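Long-range contact in putative enoyl-CoA hydratase/isomerase (Acinetobacter baumannii, PDB 3FDU), which probably acts on acyl-CoA thioesters as a hydratase or isomerase of the crotonase superfamily, though its true substrate is not established: residues A[52-63]-A[101-111]. The protein carries 4 engineered substitutions. Sequence-based numbering, arbitrary orientation.
Engineered in segment 52-63: Val-53 (natural residue Ile).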
loop_
_atom_site.group_PDB
_atom_site.type_symbol
_atom_site.label_atom_id
_atom_site.label_comp_id
_atom_site.label_asym_id
_atom_site.label_seq_id
_atom_site.Cartn_x
_atom_site.Cartn_y
_atom_site.Cartn_z
ATOM N N VAL A 52 20.403 14.080 12.039
ATOM C CA VAL A 52 19.152 13.270 12.248
ATOM C C VAL A 52 18.281 13.856 13.357
ATOM O O VAL A 52 18.783 14.339 14.378
ATOM C CB VAL A 52 19.479 11.837 12.580
ATOM C CG1 VAL A 52 18.183 10.968 12.833
ATOM C CG2 VAL A 52 20.417 11.198 11.469
ATOM N N VAL A 53 16.965 13.859 13.145
ATOM C CA VAL A 53 16.060 14.281 14.191
ATOM C C VAL A 53 15.278 13.091 14.787
ATOM O O VAL A 53 14.732 12.217 14.051
ATOM C CB VAL A 53 15.057 15.377 13.689
ATOM C CG1 VAL A 53 14.127 15.839 14.861
ATOM C CG2 VAL A 53 15.831 16.585 13.101
ATOM N N VAL A 54 15.193 13.062 16.109
ATOM C CA VAL A 54 14.349 12.071 16.785
ATOM C C VAL A 54 13.331 12.890 17.528
ATOM O O VAL A 54 13.704 13.795 18.285
ATOM C CB VAL A 54 15.122 11.230 17.821
ATOM C CG1 VAL A 54 14.155 10.339 18.649
ATOM C CG2 VAL A 54 16.197 10.316 17.131
ATOM N N LEU A 55 12.061 12.560 17.336
ATOM C CA LEU A 55 10.935 13.179 18.049
ATOM C C LEU A 55 10.222 12.093 18.847
ATOM O O LEU A 55 9.888 11.049 18.291
ATOM C CB LEU A 55 9.944 13.761 17.022
ATOM C CG LEU A 55 8.617 14.338 17.538
ATOM C CD1 LEU A 55 8.880 15.564 18.343
ATOM C CD2 LEU A 55 7.733 14.694 16.327
ATOM N N ARG A 56 9.982 12.342 20.140
ATOM C CA ARG A 56 9.285 11.391 20.969
ATOM C C ARG A 56 8.723 12.112 22.167
ATOM O O ARG A 56 8.923 13.310 22.318
ATOM C CB ARG A 56 10.245 10.309 21.464
ATOM C CG ARG A 56 11.489 10.883 22.159
ATOM C CD ARG A 56 12.318 9.708 22.673
ATOM N NE ARG A 56 13.609 10.058 23.238
ATOM C CZ ARG A 56 13.791 10.499 24.472
ATOM N NH1 ARG A 56 12.742 10.730 25.242
ATOM N NH2 ARG A 56 15.019 10.737 24.923
ATOM N N GLY A 57 7.999 11.402 23.011
ATOM C CA GLY A 57 7.720 11.942 24.340
ATOM C C GLY A 57 8.961 11.860 25.242
ATOM O O GLY A 57 9.892 11.077 24.989
ATOM N N ALA A 58 8.956 12.604 26.333
ATOM C CA ALA A 58 10.035 12.539 27.329
ATOM C C ALA A 58 9.954 11.262 28.171
ATOM O O ALA A 58 10.979 10.733 28.627
ATOM C CB ALA A 58 9.969 13.789 28.246
ATOM N N GLU A 59 8.736 10.748 28.369
ATOM C CA GLU A 59 8.535 9.672 29.342
ATOM C C GLU A 59 7.650 8.574 28.817
ATOM O O GLU A 59 7.968 8.001 27.777
ATOM C CB GLU A 59 7.932 10.247 30.611
ATOM C CG GLU A 59 8.965 10.768 31.579
ATOM C CD GLU A 59 9.408 9.654 32.513
ATOM O OE1 GLU A 59 9.574 8.506 32.019
ATOM O OE2 GLU A 59 9.575 9.912 33.733
ATOM N N HIS A 60 6.535 8.308 29.497
ATOM C CA HIS A 60 5.701 7.126 29.178
ATOM C C HIS A 60 4.639 7.252 28.069
ATOM O O HIS A 60 3.996 6.254 27.748
ATOM C CB HIS A 60 4.999 6.613 30.433
ATOM C CG HIS A 60 5.937 6.323 31.570
ATOM N ND1 HIS A 60 6.924 5.363 31.493
ATOM C CD2 HIS A 60 6.035 6.866 32.810
ATOM C CE1 HIS A 60 7.589 5.321 32.639
ATOM N NE2 HIS A 60 7.075 6.227 33.451
ATOM N N ASP A 61 4.468 8.452 27.518
ATOM C CA ASP A 61 3.465 8.732 26.444
ATOM C C ASP A 61 4.048 9.545 25.295
ATOM O O ASP A 61 4.963 10.334 25.486
ATOM C CB ASP A 61 2.266 9.520 27.011
ATOM C CG ASP A 61 1.496 8.710 28.039
ATOM O OD1 ASP A 61 0.864 7.717 27.634
ATOM O OD2 ASP A 61 1.554 9.083 29.243
ATOM N N PHE A 62 3.515 9.360 24.099
ATOM C CA PHE A 62 3.937 10.193 22.987
ATOM C C PHE A 62 3.071 11.467 22.929
ATOM O O PHE A 62 3.542 12.584 23.183
ATOM C CB PHE A 62 3.806 9.399 21.683
ATOM C CG PHE A 62 4.212 10.191 20.460
ATOM C CD1 PHE A 62 5.290 11.046 20.514
ATOM C CD2 PHE A 62 3.500 10.061 19.242
ATOM C CE1 PHE A 62 5.717 11.757 19.362
ATOM C CE2 PHE A 62 3.914 10.807 18.071
ATOM C CZ PHE A 62 5.019 11.647 18.158
ATOM N N THR A 63 1.795 11.294 22.638
ATOM C CA THR A 63 0.823 12.416 22.730
ATOM C C THR A 63 -0.631 11.966 22.797
ATOM O O THR A 63 -1.111 11.054 22.050
ATOM C CB THR A 63 1.004 13.488 21.594
ATOM O OG1 THR A 63 -0.008 14.496 21.706
ATOM C CG2 THR A 63 0.828 12.844 20.246
ATOM N N PRO A 101 16.684 12.812 7.912
ATOM C CA PRO A 101 15.850 11.686 8.365
ATOM C C PRO A 101 15.128 12.082 9.680
ATOM O O PRO A 101 15.738 12.733 10.560
ATOM C CB PRO A 101 16.858 10.563 8.604
ATOM C CG PRO A 101 18.108 10.947 7.646
ATOM C CD PRO A 101 18.121 12.469 7.845
ATOM N N LEU A 102 13.844 11.715 9.779
ATOM C CA LEU A 102 12.983 11.977 10.967
ATOM C C LEU A 102 12.567 10.626 11.559
ATOM O O LEU A 102 11.906 9.818 10.876
ATOM C CB LEU A 102 11.732 12.772 10.575
ATOM C CG LEU A 102 10.737 13.095 11.724
ATOM C CD1 LEU A 102 11.421 13.889 12.875
ATOM C CD2 LEU A 102 9.553 13.904 11.186
ATOM N N ILE A 103 12.988 10.351 12.801
ATOM C CA ILE A 103 12.607 9.130 13.461
ATOM C C ILE A 103 11.676 9.495 14.603
ATOM O O ILE A 103 11.919 10.480 15.281
ATOM C CB ILE A 103 13.833 8.357 14.026
ATOM C CG1 ILE A 103 14.876 8.070 12.912
ATOM C CG2 ILE A 103 13.412 7.086 14.793
ATOM C CD1 ILE A 103 16.196 7.516 13.467
ATOM N N ILE A 104 10.608 8.704 14.792
ATOM C CA ILE A 104 9.687 8.876 15.908
ATOM C C ILE A 104 9.696 7.625 16.784
ATOM O O ILE A 104 9.722 6.466 16.292
ATOM C CB ILE A 104 8.264 9.245 15.431
ATOM C CG1 ILE A 104 8.329 10.665 14.780
ATOM C CG2 ILE A 104 7.259 9.215 16.645
ATOM C CD1 ILE A 104 6.999 11.295 14.353
ATOM N N ALA A 105 9.657 7.828 18.085
ATOM C CA ALA A 105 9.609 6.685 18.987
ATOM C C ALA A 105 8.353 6.798 19.853
ATOM O O ALA A 105 8.170 7.809 20.492
ATOM C CB ALA A 105 10.897 6.649 19.911
ATOM N N VAL A 106 7.529 5.752 19.902
ATOM C CA VAL A 106 6.224 5.852 20.566
ATOM C C VAL A 106 6.149 4.922 21.792
ATOM O O VAL A 106 6.474 3.744 21.683
ATOM C CB VAL A 106 5.081 5.457 19.568
ATOM C CG1 VAL A 106 3.700 5.502 20.235
ATOM C CG2 VAL A 106 5.103 6.418 18.383
ATOM N N LYS A 107 5.735 5.470 22.927
ATOM C CA LYS A 107 5.322 4.711 24.122
ATOM C C LYS A 107 3.952 5.268 24.509
ATOM O O LYS A 107 3.654 6.447 24.243
ATOM C CB LYS A 107 6.266 4.972 25.311
ATOM C CG LYS A 107 7.632 4.320 25.235
ATOM C CD LYS A 107 8.460 4.605 26.493
ATOM C CE LYS A 107 9.834 4.109 26.243
ATOM N NZ LYS A 107 10.771 4.177 27.434
ATOM N N GLY A 108 3.122 4.423 25.103
ATOM C CA GLY A 108 1.841 4.856 25.616
ATOM C C GLY A 108 0.901 5.467 24.557
ATOM O O GLY A 108 0.851 5.016 23.414
ATOM N N VAL A 109 0.177 6.514 24.927
ATOM C CA VAL A 109 -0.881 7.050 24.032
ATOM C C VAL A 109 -0.278 7.789 22.831
ATOM O O VAL A 109 0.696 8.562 22.959
ATOM C CB VAL A 109 -1.935 7.921 24.771
ATOM C CG1 VAL A 109 -2.711 7.065 25.878
ATOM C CG2 VAL A 109 -1.302 9.178 25.360
ATOM N N ALA A 110 -0.888 7.566 21.672
ATOM C CA ALA A 110 -0.528 8.296 20.456
ATOM C C ALA A 110 -1.814 8.484 19.710
ATOM O O ALA A 110 -2.251 7.574 18.995
ATOM C CB ALA A 110 0.420 7.460 19.628
ATOM N N ILE A 111 -2.420 9.659 19.866
ATOM C CA ILE A 111 -3.830 9.884 19.430
ATOM C C ILE A 111 -3.930 11.042 18.460
ATOM O O ILE A 111 -3.270 12.045 18.671
ATOM C CB ILE A 111 -4.742 10.160 20.681
ATOM C CG1 ILE A 111 -4.819 8.838 21.544
ATOM C CG2 ILE A 111 -6.185 10.506 20.261
ATOM C CD1 ILE A 111 -5.528 9.044 22.923
HETATM O O HOH W 1 6.946 8.657 22.872
#
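Phe-62 brings CZ of its ring to within 3.6 Å of Ile-104 CG2, which stands 4.1 Å from the ring centroid in an off-centre CH-pi contact, the two side chains crossing at about a right angle. With CG anti to the backbone N (chi1 179°), the ring runs back toward the strand pair 52-57 and 102-106. Ala-110 CB meets the ring edge at CD2, and Val-106 CG2 approaches the same carbon obliquely. Beside this cluster Leu-55 and Ile-104 lie side by side, CD2 to CD1 4.0 Å, on the sheet face that also carries Val-53, an engineered residue, and Leu-102. On the other face, Val-54 and Ile-103 are paired.

The two strands run parallel: Ile-103 N donates almost straight to Val-53 O (2.8 Å), and Leu-55 N to Ile-103 O (2.9 Å). Past Arg-56 the strands part, and a water bridges the gap, accepting from Gly-57 N and donating to Ala-105 O. Beyond it, Val-109 N donates to Asp-61 OD1 (3.0 Å, N-H...O angle 174°), using the anti lone pair of the carboxylate oxygen. Thr-63 then closes a single bridge, its N donating to Val-109 O and its O accepting from Ile-111 N (2.9 Å).

Further out, Asn-27 ND2 holds Phe-62 O, while the backbone O of Asn-27 is hydrogen-bonded to Thr-63 OG1, and Tyr-189 makes cation-pi contacts with Arg-56 and Lys-107. Strands 52-57 and 102-106, connected through helices 68-76 and 87-97, form a parallel beta-alpha-beta crossover, consistent with the crotonase fold, where loops following the strands' C-terminal ends, here bonded to each other, generally build the acyl-CoA site.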